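Local coordinates for protein thioesterase PA1618 (Pseudomonas aeruginosa, PDB 4QD8) that probably hydrolyses acyl-CoA thioesters, perhaps 1,4-dihydroxy-2-naphthoyl-CoA, as a hotdog-fold thioesterase of the PaaI family, and binds phenacyl-CoA, at residues Val115-Leu120 with Ser128-Leu133; Ser2-Thr7 with Ser68-Leu73. All coordinates share one frame; numbering follows the deposited sequence.

Interaction 1 of 2, residues Val115-Leu120 with Ser128-Leu133; sequences VWDIRL and SCIARL
Arg132 runs its aliphatic chain past Trp116 and Val115 on the neighbouring strand. CB lies 4.0 Å from Trp116 O. CG stands anti to the backbone N (chi1 -166°), and comes to 3.4 Å from the same Trp116 O. CG and CD both touch Val115 CG1, each at 3.8 Å. The chain then bends at chi3, and Val115 CG1 sits at the edge of the guanidinium, near its plane. At the tip NH2 is hydrogen-bonded to Asn88 OD1 of the second subunit. NH1 lies close to its counterpart on Arg132 of that subunit.

The two segments are neighbouring strands of an antiparallel hairpin in the hotdog sheet. Trp116, Ile118 and Leu120 point to one face of the sheet, and their cross-strand partners Leu133, Ala131 and Cys129 point to the same face. Trp116, Ile118, Leu120 and Ala131 also pack on helix 56-72. Backbone hydrogen bonds link Trp116 with Leu133 and Ile118 with Ala131 in both directions. A classic beta bulge follows, where Ser128 and Cys129 both face Leu120. Leu120 O takes a bond from Ser128 N at 2.9 Å, with an angle of 176° at the hydrogen, and a weak one from Cys129 N.

Arg119 and Ile130 share the face of Arg132. They lie side by side and point the same way. Ile130 CD1 covers one face of the Arg119 guanidinium, offset toward its rim and 3.4 Å from NE. In the guanidinium plane, Arg119 NE donates to the syn lone pair of Asp117 OD1 at 3.0 Å, a salt bridge within the strand.

Interaction 2 of 2, residues Ser2-Thr7 with Ser68-Leu73; sequences SLWRQT and SMASYL
Ala70 O sits at the edge of the Trp4 ring, near the ring plane, 3.6 Å from CZ3. One face of the indole is covered from its own segment: Leu3 CB lies 4.0 Å above the plane, over the ring centre. Leu73 CB approaches the indole obliquely and is 3.7 Å from Trp4 CE3. Ala70 CB adds apolar contacts with CZ3 and CH2. In this hotdog fold the long helix 56-72 is packed against the sheet, and here the N-terminal segment 2-7, which has no regular structure, lies against the C-terminal end of that helix.

Trp4 CG, anti to the carbonyl carbon (chi1 -46°), starts the indole off beside the backbone N, and the six-membered part reaches the last turn of the helix. Trp4 NE1, in the five-membered ring, is hydrogen-bonded to Asp33 O in the same chain. The ring also packs on Cys74 and Trp116.

Two consecutive backbone N-H groups, of Arg5 and Gln6, converge on Leu73 O just after the helix. Arg5 N lies 2.8 Å from Leu73 O, in the carbonyl plane. Gln6 N lies 3.0 Å from Leu73 O and is tilted 33° from that plane. The two bonds grip one oxygen from adjacent residues. They may also offset part of the negative charge expected at this end of a helix. Arg5 CB touches Leu73 O as well, but its extended chain leads away from the helix. A long, weak ion pair joins its NH2 to Asp76 OD1.

Gln6 and Leu73 complete the contact. Leu73 CD2 meets Gln6 CG at 3.6 Å and lies equally close, 3.6 Å, to the backbone atom Gln6 O.

In the fold
Interaction 2 closes before interaction 1 opens, so the two come in series along the chain. Their centres are about 17 Å apart, but their residues touch where the end of helix 56-72 meets strand 113-121. Trp116 of interaction 1 makes most of these contacts. Its NE1 probably hydrogen-bonds to Ser71 OG, and CZ2 packs on Ala70 CB. CZ3 touches Leu3 CD1 of the N-terminal segment, while Leu133 CD2 reaches Ser68 N. Interaction 1 lies within the sheet of the hotdog fold, and interaction 2 joins the N-terminal segment to the end of its helix. These three parts pack on one another around Trp116, and the other face of the hairpin meets the second subunit.

Interaction 1 of 2, residues Val115-Leu120 with Ser128-Leu133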
ATOM      1  N   VAL A 115      -0.078  -9.195 -10.530  1.00 13.30           N
ATOM      2  CA  VAL A 115       0.619  -8.091  -9.860  1.00 12.89           C
ATOM      3  C   VAL A 115       1.598  -7.469 -10.859  1.00 13.79           C
ATOM      4  O   VAL A 115       2.436  -8.167 -11.444  1.00 14.83           O
ATOM      5  CB  VAL A 115       1.352  -8.574  -8.591  1.00 13.10           C
ATOM      6  CG1 VAL A 115       2.025  -7.394  -7.873  1.00 15.53           C
ATOM      7  CG2 VAL A 115       0.390  -9.270  -7.631  1.00 14.75           C
ATOM      8  N   TRP A 116       1.485  -6.151 -11.050  1.00 12.36           N
ATOM      9  CA  TRP A 116       2.309  -5.392 -11.992  1.00 13.09           C
ATOM     10  C   TRP A 116       3.183  -4.371 -11.258  1.00 13.47           C
ATOM     11  O   TRP A 116       2.719  -3.737 -10.304  1.00 14.66           O
ATOM     12  CB  TRP A 116       1.412  -4.632 -12.983  1.00 14.18           C
ATOM     13  CG  TRP A 116       0.640  -5.546 -13.888  1.00 13.80           C
ATOM     14  CD1 TRP A 116      -0.658  -5.938 -13.746  1.00 17.15           C
ATOM     15  CD2 TRP A 116       1.141  -6.209 -15.050  1.00 16.38           C
ATOM     16  NE1 TRP A 116      -0.999  -6.809 -14.764  1.00 17.03           N
ATOM     17  CE2 TRP A 116       0.090  -6.989 -15.578  1.00 17.92           C
ATOM     18  CE3 TRP A 116       2.382  -6.228 -15.696  1.00 14.93           C
ATOM     19  CZ2 TRP A 116       0.241  -7.782 -16.733  1.00 17.25           C
ATOM     20  CZ3 TRP A 116       2.529  -7.012 -16.855  1.00 18.85           C
ATOM     21  CH2 TRP A 116       1.461  -7.775 -17.349  1.00 18.66           C
ATOM     22  N   ASP A 117       4.421  -4.230 -11.722  1.00 14.58           N
ATOM     23  CA  ASP A 117       5.373  -3.236 -11.230  1.00 15.66           C
ATOM     24  C   ASP A 117       5.344  -2.096 -12.244  1.00 17.30           C
ATOM     25  O   ASP A 117       5.588  -2.323 -13.433  1.00 16.37           O
ATOM     26  CB  ASP A 117       6.760  -3.877 -11.174  1.00 16.18           C
ATOM     27  CG  ASP A 117       7.864  -2.884 -10.871  1.00 21.67           C
ATOM     28  OD1 ASP A 117       7.796  -2.190  -9.840  1.00 22.47           O
ATOM     29  OD2 ASP A 117       8.823  -2.826 -11.660  1.00 29.57           O
ATOM     30  N   ILE A 118       5.012  -0.875 -11.819  1.00 15.87           N
ATOM     31  CA  ILE A 118       4.900   0.216 -12.787  1.00 13.44           C
ATOM     32  C   ILE A 118       5.813   1.370 -12.384  1.00 14.86           C
ATOM     33  O   ILE A 118       5.701   1.901 -11.277  1.00 17.38           O
ATOM     34  CB  ILE A 118       3.439   0.669 -12.960  1.00 13.98           C
ATOM     35  CG1 ILE A 118       2.610  -0.525 -13.445  1.00 16.00           C
ATOM     36  CG2 ILE A 118       3.337   1.793 -14.000  1.00 17.65           C
ATOM     37  CD1 ILE A 118       1.188  -0.510 -12.985  1.00 19.85           C
ATOM     38  N   ARG A 119       6.745   1.715 -13.274  1.00 14.09           N
ATOM     39  CA  ARG A 119       7.734   2.766 -12.987  1.00 16.16           C
ATOM     40  C   ARG A 119       7.478   3.994 -13.862  1.00 16.49           C
ATOM     41  O   ARG A 119       7.383   3.875 -15.084  1.00 16.59           O
ATOM     42  CB  ARG A 119       9.167   2.272 -13.259  1.00 17.87           C
ATOM     43  CG  ARG A 119       9.579   0.956 -12.601  1.00 22.02           C
ATOM     44  CD  ARG A 119       9.506   1.019 -11.098  1.00 22.48           C
ATOM     45  NE  ARG A 119       9.927  -0.251 -10.505  1.00 25.89           N
ATOM     46  CZ  ARG A 119      11.171  -0.531 -10.124  1.00 29.48           C
ATOM     47  NH1 ARG A 119      12.131   0.378 -10.253  1.00 32.15           N
ATOM     48  NH2 ARG A 119      11.447  -1.717  -9.600  1.00 28.98           N
ATOM     49  N   LEU A 120       7.409   5.171 -13.239  1.00 14.91           N
ATOM     50  CA  LEU A 120       7.125   6.411 -13.961  1.00 12.78           C
ATOM     51  C   LEU A 120       8.305   7.361 -13.862  1.00 15.21           C
ATOM     52  O   LEU A 120       9.006   7.406 -12.838  1.00 16.85           O
ATOM     53  CB  LEU A 120       5.876   7.110 -13.407  1.00 13.97           C
ATOM     54  CG  LEU A 120       4.510   6.554 -13.813  1.00 19.30           C
ATOM     55  CD1 LEU A 120       4.278   5.199 -13.172  1.00 20.93           C
ATOM     56  CD2 LEU A 120       3.409   7.510 -13.421  1.00 20.03           C
ATOM     57  N   SER A 128       9.883   9.379 -10.968  1.00 15.56           N
ATOM     58  CA  SER A 128       8.932  10.337 -10.418  1.00 16.69           C
ATOM     59  C   SER A 128       7.856   9.659  -9.574  1.00 14.41           C
ATOM     60  O   SER A 128       7.265  10.273  -8.698  1.00 16.05           O
ATOM     61  CB  SER A 128       8.270  11.158 -11.527  1.00 17.03           C
ATOM     62  OG  SER A 128       7.547  10.331 -12.434  1.00 15.31           O
ATOM     63  N   CYS A 129       7.584   8.389  -9.871  1.00 15.43           N
ATOM     64  CA  CYS A 129       6.573   7.647  -9.119  1.00 12.91           C
ATOM     65  C   CYS A 129       6.833   6.157  -9.334  1.00 13.93           C
ATOM     66  O   CYS A 129       7.287   5.746 -10.405  1.00 15.76           O
ATOM     67  CB  CYS A 129       5.166   8.043  -9.603  1.00 17.17           C
ATOM     68  SG  CYS A 129       3.777   7.146  -8.871  1.00 16.58           S
ATOM     69  N   ILE A 130       6.582   5.353  -8.303  1.00 13.74           N
ATOM     70  CA  ILE A 130       6.600   3.910  -8.489  1.00 15.85           C
ATOM     71  C   ILE A 130       5.269   3.381  -7.992  1.00 14.27           C
ATOM     72  O   ILE A 130       4.807   3.773  -6.922  1.00 14.10           O
ATOM     73  CB  ILE A 130       7.787   3.207  -7.778  1.00 15.08           C
ATOM     74  CG1 ILE A 130       7.660   1.682  -7.924  1.00 17.37           C
ATOM     75  CG2 ILE A 130       7.886   3.606  -6.284  1.00 13.94           C
ATOM     76  CD1 ILE A 130       8.920   0.942  -7.484  1.00 19.61           C
ATOM     77  N   ALA A 131       4.632   2.511  -8.773  1.00 12.45           N
ATOM     78  CA  ALA A 131       3.325   1.994  -8.392  1.00 12.83           C
ATOM     79  C   ALA A 131       3.352   0.482  -8.402  1.00 14.18           C
ATOM     80  O   ALA A 131       4.130  -0.123  -9.136  1.00 14.55           O
ATOM     81  CB  ALA A 131       2.236   2.508  -9.331  1.00 14.78           C
ATOM     82  N   ARG A 132       2.506  -0.125  -7.580  1.00 14.84           N
ATOM     83  CA  ARG A 132       2.270  -1.561  -7.710  1.00 14.72           C
ATOM     84  C   ARG A 132       0.776  -1.814  -7.789  1.00 12.69           C
ATOM     85  O   ARG A 132      -0.027  -1.257  -7.023  1.00 13.62           O
ATOM     86  CB  ARG A 132       2.940  -2.363  -6.587  1.00 12.76           C
ATOM     87  CG  ARG A 132       2.999  -3.873  -6.905  1.00 13.56           C
ATOM     88  CD  ARG A 132       3.884  -4.651  -5.928  1.00 14.35           C
ATOM     89  NE  ARG A 132       3.262  -4.753  -4.619  1.00 15.69           N
ATOM     90  CZ  ARG A 132       3.598  -4.029  -3.558  1.00 17.98           C
ATOM     91  NH1 ARG A 132       4.607  -3.165  -3.624  1.00 17.62           N
ATOM     92  NH2 ARG A 132       2.934  -4.188  -2.425  1.00 19.49           N
ATOM     93  N   LEU A 133       0.386  -2.624  -8.765  1.00 12.10           N
ATOM     94  CA  LEU A 133      -1.028  -2.833  -9.037  1.00 13.24           C
ATOM     95  C   LEU A 133      -1.379  -4.311  -8.940  1.00 12.39           C
ATOM     96  O   LEU A 133      -0.695  -5.150  -9.527  1.00 13.44           O
ATOM     97  CB  LEU A 133      -1.350  -2.358 -10.457  1.00 14.77           C
ATOM     98  CG  LEU A 133      -2.790  -2.574 -10.947  1.00 12.87           C
ATOM     99  CD1 LEU A 133      -3.798  -1.803 -10.107  1.00 16.92           C
ATOM    100  CD2 LEU A 133      -2.864  -2.142 -12.433  1.00 15.73           C
TER
HETATM  101  O   HOH W   1       6.069  -1.952  -8.135  1.00 18.53           O

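Interaction 2 of 2, residues Ser2-Thr7 with Ser68-Leu73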
ATOM      1  N   SER A   2       6.005 -12.500 -25.424  1.00 34.32           N
ATOM      2  CA  SER A   2       6.334 -13.635 -24.564  1.00 35.52           C
ATOM      3  C   SER A   2       5.440 -13.649 -23.335  1.00 33.06           C
ATOM      4  O   SER A   2       4.825 -14.664 -23.008  1.00 32.94           O
ATOM      5  CB  SER A   2       7.801 -13.598 -24.146  1.00 38.69           C
ATOM      6  OG  SER A   2       8.640 -14.108 -25.173  1.00 43.78           O
ATOM      7  N   LEU A   3       5.370 -12.503 -22.663  1.00 28.45           N
ATOM      8  CA  LEU A   3       4.464 -12.312 -21.543  1.00 28.50           C
ATOM      9  C   LEU A   3       3.046 -12.441 -22.064  1.00 22.61           C
ATOM     10  O   LEU A   3       2.144 -12.923 -21.377  1.00 22.28           O
ATOM     11  CB  LEU A   3       4.637 -10.882 -21.023  1.00 25.48           C
ATOM     12  CG  LEU A   3       4.712 -10.532 -19.546  1.00 28.99           C
ATOM     13  CD1 LEU A   3       4.721  -9.016 -19.401  1.00 24.37           C
ATOM     14  CD2 LEU A   3       3.571 -11.125 -18.794  1.00 31.84           C
ATOM     15  N   TRP A   4       2.856 -11.978 -23.294  1.00 23.29           N
ATOM     16  CA  TRP A   4       1.524 -11.669 -23.791  1.00 23.21           C
ATOM     17  C   TRP A   4       0.785 -12.866 -24.352  1.00 23.46           C
ATOM     18  O   TRP A   4       1.402 -13.759 -24.944  1.00 28.15           O
ATOM     19  CB  TRP A   4       1.630 -10.587 -24.872  1.00 24.16           C
ATOM     20  CG  TRP A   4       2.515  -9.462 -24.461  1.00 23.26           C
ATOM     21  CD1 TRP A   4       3.702  -9.093 -25.025  1.00 23.75           C
ATOM     22  CD2 TRP A   4       2.288  -8.568 -23.373  1.00 20.63           C
ATOM     23  NE1 TRP A   4       4.228  -8.015 -24.352  1.00 24.99           N
ATOM     24  CE2 TRP A   4       3.377  -7.676 -23.330  1.00 23.51           C
ATOM     25  CE3 TRP A   4       1.266  -8.438 -22.422  1.00 21.84           C
ATOM     26  CZ2 TRP A   4       3.468  -6.654 -22.379  1.00 22.21           C
ATOM     27  CZ3 TRP A   4       1.360  -7.435 -21.474  1.00 21.48           C
ATOM     28  CH2 TRP A   4       2.450  -6.549 -21.466  1.00 23.68           C
ATOM     29  N   ARG A   5      -0.534 -12.877 -24.166  1.00 19.84           N
ATOM     30  CA  ARG A   5      -1.399 -13.808 -24.880  1.00 21.49           C
ATOM     31  C   ARG A   5      -1.833 -13.147 -26.174  1.00 26.31           C
ATOM     32  O   ARG A   5      -1.537 -13.639 -27.265  1.00 24.81           O
ATOM     33  CB  ARG A   5      -2.627 -14.168 -24.056  1.00 21.57           C
ATOM     34  CG  ARG A   5      -3.498 -15.243 -24.681  1.00 21.06           C
ATOM     35  CD  ARG A   5      -4.609 -15.586 -23.742  1.00 22.15           C
ATOM     36  NE  ARG A   5      -5.306 -16.823 -24.082  1.00 22.62           N
ATOM     37  CZ  ARG A   5      -6.407 -16.882 -24.822  1.00 24.05           C
ATOM     38  NH1 ARG A   5      -6.930 -15.774 -25.338  1.00 23.91           N
ATOM     39  NH2 ARG A   5      -6.987 -18.052 -25.054  1.00 22.15           N
ATOM     40  N   GLN A   6      -2.540 -12.028 -26.049  1.00 24.48           N
ATOM     41  CA  GLN A   6      -2.792 -11.180 -27.204  1.00 25.28           C
ATOM     42  C   GLN A   6      -1.592 -10.281 -27.484  1.00 26.12           C
ATOM     43  O   GLN A   6      -1.150  -9.529 -26.609  1.00 28.66           O
ATOM     44  CB  GLN A   6      -4.046 -10.335 -27.010  1.00 26.00           C
ATOM     45  CG  GLN A   6      -4.115  -9.187 -28.001  1.00 34.12           C
ATOM     46  CD  GLN A   6      -5.481  -9.014 -28.628  1.00 44.03           C
ATOM     47  OE1 GLN A   6      -5.724  -9.476 -29.749  1.00 49.73           O
ATOM     48  NE2 GLN A   6      -6.382  -8.335 -27.916  1.00 45.65           N
ATOM     49  N   THR A   7      -1.062 -10.361 -28.701  1.00 28.12           N
ATOM     50  CA  THR A   7       0.041  -9.500 -29.114  1.00 26.23           C
ATOM     51  C   THR A   7      -0.396  -8.036 -29.045  1.00 27.41           C
ATOM     52  O   THR A   7      -1.430  -7.678 -29.591  1.00 27.58           O
ATOM     53  CB  THR A   7       0.493  -9.833 -30.538  1.00 33.59           C
ATOM     54  OG1 THR A   7       1.068 -11.144 -30.554  1.00 35.27           O
ATOM     55  CG2 THR A   7       1.534  -8.846 -31.015  1.00 30.36           C
ATOM     56  N   SER A  68      -3.881  -2.356 -16.234  1.00 17.36           N
ATOM     57  CA  SER A  68      -5.132  -3.036 -16.569  1.00 18.34           C
ATOM     58  C   SER A  68      -5.108  -3.521 -18.013  1.00 19.94           C
ATOM     59  O   SER A  68      -5.581  -4.622 -18.318  1.00 18.69           O
ATOM     60  CB  SER A  68      -6.335  -2.128 -16.340  1.00 18.94           C
ATOM     61  OG  SER A  68      -6.416  -1.778 -14.967  1.00 29.80           O
ATOM     62  N   MET A  69      -4.545  -2.706 -18.896  1.00 17.08           N
ATOM     63  CA  MET A  69      -4.431  -3.091 -20.300  1.00 19.47           C
ATOM     64  C   MET A  69      -3.460  -4.255 -20.432  1.00 18.61           C
ATOM     65  O   MET A  69      -3.705  -5.208 -21.184  1.00 20.32           O
ATOM     66  CB  MET A  69      -3.960  -1.918 -21.155  1.00 21.08           C
ATOM     67  CG  MET A  69      -4.026  -2.197 -22.643  1.00 30.26           C
ATOM     68  SD  MET A  69      -5.741  -2.322 -23.178  1.00 37.60           S
ATOM     69  CE  MET A  69      -6.234  -0.598 -23.112  1.00 30.54           C
ATOM     70  N   ALA A  70      -2.356  -4.191 -19.697  1.00 17.85           N
ATOM     71  CA  ALA A  70      -1.409  -5.307 -19.668  1.00 17.10           C
ATOM     72  C   ALA A  70      -2.089  -6.617 -19.223  1.00 19.31           C
ATOM     73  O   ALA A  70      -1.853  -7.666 -19.822  1.00 19.63           O
ATOM     74  CB  ALA A  70      -0.231  -4.982 -18.786  1.00 18.24           C
ATOM     75  N   SER A  71      -2.932  -6.559 -18.189  1.00 17.16           N
ATOM     76  CA  SER A  71      -3.681  -7.749 -17.757  1.00 16.59           C
ATOM     77  C   SER A  71      -4.615  -8.266 -18.833  1.00 21.84           C
ATOM     78  O   SER A  71      -4.708  -9.472 -19.055  1.00 18.57           O
ATOM     79  CB  SER A  71      -4.475  -7.474 -16.482  1.00 17.22           C
ATOM     80  OG  SER A  71      -3.662  -7.689 -15.357  1.00 18.64           O
ATOM     81  N   TYR A  72      -5.305  -7.354 -19.504  1.00 19.67           N
ATOM     82  CA  TYR A  72      -6.190  -7.754 -20.589  1.00 19.14           C
ATOM     83  C   TYR A  72      -5.477  -8.488 -21.712  1.00 20.16           C
ATOM     84  O   TYR A  72      -6.056  -9.389 -22.326  1.00 24.41           O
ATOM     85  CB  TYR A  72      -6.958  -6.549 -21.115  1.00 22.83           C
ATOM     86  CG  TYR A  72      -8.303  -6.463 -20.465  1.00 29.77           C
ATOM     87  CD1 TYR A  72      -9.346  -7.280 -20.891  1.00 32.48           C
ATOM     88  CD2 TYR A  72      -8.527  -5.603 -19.394  1.00 30.31           C
ATOM     89  CE1 TYR A  72     -10.590  -7.223 -20.286  1.00 36.13           C
ATOM     90  CE2 TYR A  72      -9.762  -5.539 -18.785  1.00 32.59           C
ATOM     91  CZ  TYR A  72     -10.791  -6.349 -19.237  1.00 35.28           C
ATOM     92  OH  TYR A  72     -12.021  -6.277 -18.632  1.00 38.57           O
ATOM     93  N   LEU A  73      -4.216  -8.146 -21.937  1.00 17.91           N
ATOM     94  CA  LEU A  73      -3.416  -8.765 -22.996  1.00 20.52           C
ATOM     95  C   LEU A  73      -2.839 -10.102 -22.546  1.00 20.81           C
ATOM     96  O   LEU A  73      -2.188 -10.796 -23.326  1.00 23.39           O
ATOM     97  CB  LEU A  73      -2.269  -7.837 -23.404  1.00 18.05           C
ATOM     98  CG  LEU A  73      -2.656  -6.517 -24.075  1.00 23.11           C
ATOM     99  CD1 LEU A  73      -1.484  -5.583 -24.154  1.00 23.37           C
ATOM    100  CD2 LEU A  73      -3.194  -6.807 -25.478  1.00 26.88           C
TER